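Local coordinates for aerobactin synthase IucC (Klebsiella pneumoniae, PDB 6CN7), which probably catalyses the ATP-dependent attachment of a second N-acetyl-N-hydroxylysine to citryl-N-acetyl-N-hydroxylysine, completing the siderophore aerobactin, at residues 319-324 with 443-448. The protein carries 5 engineered substitutions. Sequence-based numbering, arbitrary orientation.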
loop_
_atom_site.group_PDB
_atom_site.type_symbol
_atom_site.label_atom_id
_atom_site.label_comp_id
_atom_site.label_asym_id
_atom_site.label_seq_id
_atom_site.Cartn_x
_atom_site.Cartn_y
_atom_site.Cartn_z
ATOM N N ALA A 319 -31.955 -24.220 15.107
ATOM C CA ALA A 319 -31.206 -23.298 14.261
ATOM C C ALA A 319 -31.361 -21.860 14.740
ATOM O O ALA A 319 -32.454 -21.421 15.105
ATOM C CB ALA A 319 -31.677 -23.420 12.810
ATOM N N VAL A 320 -30.251 -21.126 14.730
ATOM C CA VAL A 320 -30.202 -19.748 15.200
ATOM C C VAL A 320 -29.842 -18.841 14.033
ATOM O O VAL A 320 -28.994 -19.187 13.203
ATOM C CB VAL A 320 -29.187 -19.580 16.349
ATOM C CG1 VAL A 320 -29.067 -18.112 16.763
ATOM C CG2 VAL A 320 -29.581 -20.441 17.541
ATOM N N ILE A 321 -30.484 -17.679 13.980
ATOM C CA ILE A 321 -30.208 -16.654 12.980
ATOM C C ILE A 321 -29.481 -15.515 13.683
ATOM O O ILE A 321 -30.087 -14.766 14.459
ATOM C CB ILE A 321 -31.496 -16.160 12.308
ATOM C CG1 ILE A 321 -32.158 -17.291 11.511
ATOM C CG2 ILE A 321 -31.217 -14.957 11.410
ATOM C CD1 ILE A 321 -31.351 -17.787 10.322
ATOM N N LEU A 322 -28.185 -15.380 13.416
ATOM C CA LEU A 322 -27.420 -14.259 13.941
ATOM C C LEU A 322 -27.741 -13.008 13.133
ATOM O O LEU A 322 -27.652 -13.014 11.901
ATOM C CB LEU A 322 -25.923 -14.567 13.896
ATOM C CG LEU A 322 -25.485 -15.747 14.772
ATOM C CD1 LEU A 322 -24.024 -16.090 14.544
ATOM C CD2 LEU A 322 -25.731 -15.453 16.243
ATOM N N GLY A 323 -28.120 -11.937 13.829
ATOM C CA GLY A 323 -28.647 -10.754 13.188
ATOM C C GLY A 323 -27.605 -9.667 12.959
ATOM O O GLY A 323 -26.497 -9.696 13.485
ATOM N N GLU A 324 -28.000 -8.691 12.136
ATOM C CA GLU A 324 -27.215 -7.488 11.863
ATOM C C GLU A 324 -27.978 -6.290 12.417
ATOM O O GLU A 324 -28.788 -5.677 11.704
ATOM C CB GLU A 324 -26.964 -7.327 10.364
ATOM C CG GLU A 324 -26.059 -8.395 9.774
ATOM C CD GLU A 324 -25.798 -8.191 8.293
ATOM O OE1 GLU A 324 -26.411 -7.275 7.701
ATOM O OE2 GLU A 324 -24.977 -8.945 7.727
ATOM N N LYS A 443 -25.307 -16.965 9.771
ATOM C CA LYS A 443 -24.942 -15.558 9.897
ATOM C C LYS A 443 -24.885 -14.791 8.581
ATOM O O LYS A 443 -25.100 -13.575 8.601
ATOM C CB LYS A 443 -23.583 -15.429 10.598
ATOM C CG LYS A 443 -22.472 -16.271 9.974
ATOM C CD LYS A 443 -21.172 -16.182 10.766
ATOM C CE LYS A 443 -21.293 -16.857 12.126
ATOM N NZ LYS A 443 -19.987 -16.953 12.838
ATOM N N ASP A 444 -24.617 -15.433 7.445
ATOM C CA ASP A 444 -24.398 -14.733 6.183
ATOM C C ASP A 444 -25.641 -14.824 5.303
ATOM O O ASP A 444 -25.955 -15.887 4.757
ATOM C CB ASP A 444 -23.173 -15.290 5.464
ATOM C CG ASP A 444 -21.874 -14.808 6.083
ATOM O OD1 ASP A 444 -21.766 -13.596 6.350
ATOM O OD2 ASP A 444 -20.964 -15.632 6.319
ATOM N N PHE A 445 -26.347 -13.703 5.187
ATOM C CA PHE A 445 -27.371 -13.503 4.175
ATOM C C PHE A 445 -27.297 -12.055 3.725
ATOM O O PHE A 445 -27.019 -11.154 4.521
ATOM C CB PHE A 445 -28.770 -13.825 4.699
ATOM C CG PHE A 445 -28.799 -14.119 6.163
ATOM C CD1 PHE A 445 -28.969 -13.097 7.079
ATOM C CD2 PHE A 445 -28.631 -15.416 6.622
ATOM C CE1 PHE A 445 -28.984 -13.357 8.434
ATOM C CE2 PHE A 445 -28.643 -15.694 7.974
ATOM C CZ PHE A 445 -28.818 -14.663 8.887
ATOM N N GLN A 446 -27.544 -11.846 2.439
ATOM C CA GLN A 446 -27.382 -10.541 1.813
ATOM C C GLN A 446 -27.290 -10.755 0.309
ATOM O O GLN A 446 -28.300 -11.027 -0.348
ATOM C CB GLN A 446 -26.138 -9.823 2.344
ATOM N N GLY A 447 -26.084 -10.656 -0.245
ATOM C CA GLY A 447 -25.867 -11.119 -1.602
ATOM C C GLY A 447 -25.916 -12.628 -1.757
ATOM O O GLY A 447 -25.954 -13.112 -2.893
ATOM N N ASP A 448 -25.934 -13.371 -0.650
ATOM C CA ASP A 448 -25.904 -14.826 -0.670
ATOM C C ASP A 448 -27.289 -15.455 -0.558
ATOM O O ASP A 448 -27.394 -16.685 -0.562
ATOM C CB ASP A 448 -25.018 -15.346 0.468
#
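Leu322 and Phe445 meet where two parallel strands of a mixed sheet run out: edge strand 320-321 pairs with strand 436-442, and just beyond that pairing the two segments stay together by packing, with no hydrogen bond between 319-324 and 443-448. This buried contact sets part of the IucA/IucC family region against a loop of the FhuF-like region. The side chain of Lys443 runs beside that of Leu322, both pointing the same way. Its CB lies 4.1 Å from Leu322 CB and a similar distance from Leu322 CD1. A bend at chi3 (68°) brings Lys443 CE back to Leu322 CD1, at 3.7 Å. From there NZ leads away to a weak hydrogen bond with Thr429 OG1. Pro357 and Trp360 also pack on Leu322. Farther along the loop, Phe445 sends its ring back toward 319-324, with Lys443 O 3.8 Å above one face, offset toward the rim. Ile321 crosses the ring obliquely; Ile321 CD1 comes only loosely near Phe445 CE2, at 4.2 Å, while Phe308 of helix 291-310 packs against the isoleucine too. At the tip of the ring, Phe445 CZ touches both Ile321 CG2, at 3.5 Å, and the carbonyl oxygen Leu322 O, at 3.6 Å.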